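Local coordinates for glucose-6-phosphate isomerase like protein (Thermus thermophilus, PDB 1WIW) that probably interconverts aldose and ketose sugar phosphates, as glucose-6-phosphate and mannose-6-phosphate isomerases of its family do, at residues 195-207 with 226-238. Residues are numbered along the deposited sequence; the frame is centred on the assembly and turned at random.
Sequences PPSALEFFLVGLE and EAALAKEILESRV
Leu234 lays its CD1 methyl over the Phe202 ring, 4.1 Å from the ring centroid and only 11° off the normal, a CH-pi contact between two nearly parallel helices, 198-204 and 226-234. Phe202 has CG anti to its carbonyl carbon (chi1 -61°), which turns the ring toward helix 226-234, on the side of the sheet, with Ala230 CB near CE1. The second Leu234 branch, CD2, meets both Phe202 CG and Leu206 CD1; Leu234 CD2 comes within 3.4 Å of Leu206 CD1, tighter than normal carbon packing. Nearer the surface, Ile233 points CD1 at Leu203 CG (3.7 Å), the two side chains crossing at about a right angle, while its CG2 branch rests against Phe202 CB. Leu199 CD2 meets Ala230 CB at 3.9 Å.

Farther along, Arg237 reaches back, extended from CG to NE, until its CD lies 3.4 Å from Phe202 O. A turn about CD-NE brings Arg237 NH1 to 2.6 Å from Ile233 O, a bent bond (143°) within 226-238 and close to the guanidinium plane; Leu203 CD2 lies over one face. Arg237 NE is buried without a hydrogen-bond partner, with a long salt bridge to Glu207 OE1 (3.6 Å). A leucine in place of Arg237 would probably leave Ile233 O without this donor and Glu207 without this distant positive charge. Tyr168, edge-to-face with Phe202, and strand 216-221 beneath Leu234 place this pair of helices on the parallel sheet of the C-terminal SIS domain. No hydrogen bond joins the two segments, so their association rests mainly on apolar packing.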
loop_
_atom_site.group_PDB
_atom_site.type_symbol
_atom_site.label_atom_id
_atom_site.label_comp_id
_atom_site.label_asym_id
_atom_site.label_seq_id
_atom_site.Cartn_x
_atom_site.Cartn_y
_atom_site.Cartn_z
ATOM N N PRO B 195 4.500 -4.223 -3.452
ATOM C CA PRO B 195 4.506 -2.813 -3.846
ATOM C C PRO B 195 3.819 -2.642 -5.206
ATOM O O PRO B 195 3.330 -3.612 -5.787
ATOM C CB PRO B 195 6.001 -2.486 -3.893
ATOM C CG PRO B 195 6.602 -3.785 -4.334
ATOM C CD PRO B 195 5.864 -4.783 -3.472
ATOM N N PRO B 196 3.751 -1.403 -5.720
ATOM C CA PRO B 196 3.118 -1.167 -7.019
ATOM C C PRO B 196 3.612 -2.122 -8.108
ATOM O O PRO B 196 2.806 -2.692 -8.839
ATOM C CB PRO B 196 3.468 0.281 -7.300
ATOM C CG PRO B 196 3.339 0.888 -5.933
ATOM C CD PRO B 196 4.043 -0.122 -5.045
ATOM N N SER B 197 4.932 -2.279 -8.223
ATOM C CA SER B 197 5.513 -3.196 -9.204
ATOM C C SER B 197 5.542 -4.553 -8.517
ATOM O O SER B 197 6.596 -5.020 -8.081
ATOM C CB SER B 197 6.945 -2.780 -9.573
ATOM O OG SER B 197 6.979 -1.510 -10.200
ATOM N N ALA B 198 4.373 -5.178 -8.420
ATOM C CA ALA B 198 4.238 -6.457 -7.738
ATOM C C ALA B 198 5.016 -7.644 -8.301
ATOM O O ALA B 198 5.707 -8.340 -7.557
ATOM C CB ALA B 198 2.760 -6.818 -7.626
ATOM N N LEU B 199 4.909 -7.889 -9.601
ATOM C CA LEU B 199 5.591 -9.035 -10.192
ATOM C C LEU B 199 7.117 -8.964 -10.063
ATOM O O LEU B 199 7.767 -9.974 -9.809
ATOM C CB LEU B 199 5.174 -9.197 -11.659
ATOM C CG LEU B 199 3.660 -9.345 -11.879
ATOM C CD1 LEU B 199 3.374 -9.598 -13.352
ATOM C CD2 LEU B 199 3.116 -10.494 -11.036
ATOM N N GLU B 200 7.686 -7.777 -10.234
ATOM C CA GLU B 200 9.134 -7.617 -10.104
ATOM C C GLU B 200 9.520 -7.990 -8.671
ATOM O O GLU B 200 10.535 -8.643 -8.433
ATOM C CB GLU B 200 9.537 -6.165 -10.394
ATOM C CG GLU B 200 9.214 -5.704 -11.812
ATOM C CD GLU B 200 10.159 -6.277 -12.854
ATOM O OE1 GLU B 200 10.873 -7.257 -12.545
ATOM O OE2 GLU B 200 10.181 -5.752 -13.990
ATOM N N PHE B 201 8.684 -7.565 -7.728
ATOM C CA PHE B 201 8.881 -7.830 -6.312
ATOM C C PHE B 201 8.925 -9.340 -6.047
ATOM O O PHE B 201 9.811 -9.837 -5.337
ATOM C CB PHE B 201 7.733 -7.183 -5.530
ATOM C CG PHE B 201 7.738 -7.484 -4.059
ATOM C CD1 PHE B 201 8.643 -6.860 -3.207
ATOM C CD2 PHE B 201 6.816 -8.374 -3.520
ATOM C CE1 PHE B 201 8.628 -7.115 -1.836
ATOM C CE2 PHE B 201 6.792 -8.638 -2.150
ATOM C CZ PHE B 201 7.703 -8.005 -1.308
ATOM N N PHE B 202 7.972 -10.066 -6.625
ATOM C CA PHE B 202 7.903 -11.512 -6.443
ATOM C C PHE B 202 9.167 -12.205 -6.954
ATOM O O PHE B 202 9.628 -13.178 -6.369
ATOM C CB PHE B 202 6.685 -12.075 -7.179
ATOM C CG PHE B 202 5.365 -11.535 -6.690
ATOM C CD1 PHE B 202 4.250 -11.552 -7.521
ATOM C CD2 PHE B 202 5.230 -11.035 -5.396
ATOM C CE1 PHE B 202 3.011 -11.077 -7.073
ATOM C CE2 PHE B 202 3.998 -10.557 -4.936
ATOM C CZ PHE B 202 2.885 -10.580 -5.779
ATOM N N LEU B 203 9.715 -11.688 -8.049
ATOM C CA LEU B 203 10.908 -12.245 -8.680
ATOM C C LEU B 203 12.216 -12.086 -7.918
ATOM O O LEU B 203 13.002 -13.027 -7.844
ATOM C CB LEU B 203 11.096 -11.634 -10.071
ATOM C CG LEU B 203 10.178 -12.089 -11.203
ATOM C CD1 LEU B 203 10.325 -11.154 -12.389
ATOM C CD2 LEU B 203 10.528 -13.522 -11.600
ATOM N N VAL B 204 12.453 -10.910 -7.348
ATOM C CA VAL B 204 13.714 -10.664 -6.649
ATOM C C VAL B 204 13.689 -10.590 -5.128
ATOM O O VAL B 204 14.676 -10.933 -4.474
ATOM C CB VAL B 204 14.377 -9.368 -7.172
ATOM C CG1 VAL B 204 14.771 -9.538 -8.633
ATOM C CG2 VAL B 204 13.421 -8.199 -7.023
ATOM N N GLY B 205 12.571 -10.158 -4.557
ATOM C CA GLY B 205 12.504 -10.026 -3.113
ATOM C C GLY B 205 12.124 -11.230 -2.270
ATOM O O GLY B 205 12.183 -11.154 -1.043
ATOM N N LEU B 206 11.752 -12.342 -2.897
ATOM C CA LEU B 206 11.337 -13.518 -2.133
ATOM C C LEU B 206 12.282 -14.716 -2.195
ATOM O O LEU B 206 11.973 -15.724 -2.831
ATOM C CB LEU B 206 9.942 -13.958 -2.581
ATOM C CG LEU B 206 8.860 -12.876 -2.571
ATOM C CD1 LEU B 206 7.539 -13.471 -3.030
ATOM C CD2 LEU B 206 8.728 -12.297 -1.174
ATOM N N GLU B 207 13.423 -14.614 -1.520
ATOM C CA GLU B 207 14.391 -15.706 -1.497
ATOM C C GLU B 207 15.267 -15.688 -0.247
ATOM O O GLU B 207 15.188 -14.706 0.522
ATOM C CB GLU B 207 15.269 -15.652 -2.750
ATOM C CG GLU B 207 14.546 -16.075 -4.018
ATOM C CD GLU B 207 15.293 -15.686 -5.272
ATOM O OE1 GLU B 207 14.833 -16.051 -6.375
ATOM O OE2 GLU B 207 16.334 -15.006 -5.151
ATOM N N GLU B 226 -2.167 -11.118 -14.937
ATOM C CA GLU B 226 -1.087 -10.887 -13.985
ATOM C C GLU B 226 -1.143 -11.898 -12.837
ATOM O O GLU B 226 -0.123 -12.212 -12.221
ATOM C CB GLU B 226 -1.164 -9.463 -13.433
ATOM C CG GLU B 226 -1.094 -8.392 -14.506
ATOM C CD GLU B 226 -1.208 -6.992 -13.936
ATOM O OE1 GLU B 226 -0.188 -6.466 -13.441
ATOM O OE2 GLU B 226 -2.320 -6.421 -13.975
ATOM N N ALA B 227 -2.338 -12.406 -12.551
ATOM C CA ALA B 227 -2.509 -13.387 -11.484
ATOM C C ALA B 227 -1.858 -14.708 -11.907
ATOM O O ALA B 227 -1.186 -15.366 -11.111
ATOM C CB ALA B 227 -3.996 -13.593 -11.190
ATOM N N ALA B 228 -2.050 -15.082 -13.167
ATOM C CA ALA B 228 -1.474 -16.313 -13.690
ATOM C C ALA B 228 0.051 -16.225 -13.709
ATOM O O ALA B 228 0.740 -17.194 -13.393
ATOM C CB ALA B 228 -2.000 -16.580 -15.092
ATOM N N LEU B 229 0.565 -15.059 -14.091
ATOM C CA LEU B 229 2.006 -14.828 -14.140
ATOM C C LEU B 229 2.526 -14.885 -12.712
ATOM O O LEU B 229 3.564 -15.489 -12.436
ATOM C CB LEU B 229 2.300 -13.455 -14.752
ATOM C CG LEU B 229 1.862 -13.274 -16.208
ATOM C CD1 LEU B 229 1.952 -11.809 -16.621
ATOM C CD2 LEU B 229 2.738 -14.148 -17.101
ATOM N N ALA B 230 1.780 -14.261 -11.804
ATOM C CA ALA B 230 2.139 -14.239 -10.393
ATOM C C ALA B 230 2.272 -15.664 -9.870
ATOM O O ALA B 230 3.202 -15.981 -9.127
ATOM C CB ALA B 230 1.077 -13.487 -9.597
ATOM N N LYS B 231 1.345 -16.527 -10.270
ATOM C CA LYS B 231 1.369 -17.916 -9.832
ATOM C C LYS B 231 2.630 -18.631 -10.305
ATOM O O LYS B 231 3.286 -19.325 -9.524
ATOM C CB LYS B 231 0.130 -18.659 -10.340
ATOM C CG LYS B 231 0.104 -20.142 -9.984
ATOM C CD LYS B 231 -1.184 -20.789 -10.456
ATOM C CE LYS B 231 -1.255 -22.259 -10.070
ATOM N NZ LYS B 231 -2.546 -22.870 -10.507
ATOM N N GLU B 232 2.975 -18.459 -11.577
ATOM C CA GLU B 232 4.169 -19.109 -12.116
ATOM C C GLU B 232 5.430 -18.683 -11.362
ATOM O O GLU B 232 6.341 -19.482 -11.151
ATOM C CB GLU B 232 4.328 -18.797 -13.608
ATOM C CG GLU B 232 5.561 -19.445 -14.236
ATOM C CD GLU B 232 5.598 -19.312 -15.752
ATOM O OE1 GLU B 232 4.736 -19.919 -16.430
ATOM O OE2 GLU B 232 6.488 -18.597 -16.264
ATOM N N ILE B 233 5.476 -17.427 -10.940
ATOM C CA ILE B 233 6.633 -16.921 -10.212
ATOM C C ILE B 233 6.675 -17.383 -8.750
ATOM O O ILE B 233 7.683 -17.921 -8.286
ATOM C CB ILE B 233 6.669 -15.373 -10.260
ATOM C CG1 ILE B 233 6.915 -14.915 -11.702
ATOM C CG2 ILE B 233 7.750 -14.836 -9.321
ATOM C CD1 ILE B 233 6.773 -13.423 -11.919
ATOM N N LEU B 234 5.570 -17.191 -8.037
ATOM C CA LEU B 234 5.489 -17.550 -6.620
ATOM C C LEU B 234 5.481 -19.044 -6.314
ATOM O O LEU B 234 5.902 -19.466 -5.239
ATOM C CB LEU B 234 4.244 -16.911 -6.001
ATOM C CG LEU B 234 4.167 -15.385 -6.065
ATOM C CD1 LEU B 234 2.816 -14.913 -5.564
ATOM C CD2 LEU B 234 5.276 -14.791 -5.229
ATOM N N GLU B 235 5.000 -19.838 -7.261
ATOM C CA GLU B 235 4.900 -21.280 -7.081
ATOM C C GLU B 235 6.141 -21.909 -6.439
ATOM O O GLU B 235 6.045 -22.641 -5.454
ATOM C CB GLU B 235 4.615 -21.935 -8.434
ATOM C CG GLU B 235 3.788 -23.200 -8.346
ATOM C CD GLU B 235 3.439 -23.757 -9.713
ATOM O OE1 GLU B 235 2.762 -23.049 -10.490
ATOM O OE2 GLU B 235 3.844 -24.901 -10.011
ATOM N N SER B 236 7.307 -21.608 -6.998
ATOM C CA SER B 236 8.566 -22.150 -6.500
ATOM C C SER B 236 9.199 -21.333 -5.379
ATOM O O SER B 236 10.149 -21.787 -4.735
ATOM C CB SER B 236 9.563 -22.235 -7.654
ATOM O OG SER B 236 9.720 -20.959 -8.255
ATOM N N ARG B 237 8.674 -20.136 -5.134
ATOM C CA ARG B 237 9.257 -19.265 -4.123
ATOM C C ARG B 237 8.589 -19.166 -2.752
ATOM O O ARG B 237 9.216 -18.698 -1.804
ATOM C CB ARG B 237 9.428 -17.863 -4.720
ATOM C CG ARG B 237 10.338 -17.836 -5.954
ATOM C CD ARG B 237 10.463 -16.433 -6.539
ATOM N NE ARG B 237 11.442 -16.362 -7.624
ATOM C CZ ARG B 237 11.269 -16.873 -8.841
ATOM N NH1 ARG B 237 10.146 -17.505 -9.157
ATOM N NH2 ARG B 237 12.225 -16.750 -9.749
ATOM N N VAL B 238 7.338 -19.596 -2.622
ATOM C CA VAL B 238 6.683 -19.505 -1.321
ATOM C C VAL B 238 6.299 -20.858 -0.734
ATOM O O VAL B 238 6.166 -21.846 -1.455
ATOM C CB VAL B 238 5.422 -18.603 -1.377
ATOM C CG1 VAL B 238 5.783 -17.251 -1.992
ATOM C CG2 VAL B 238 4.320 -19.283 -2.162
#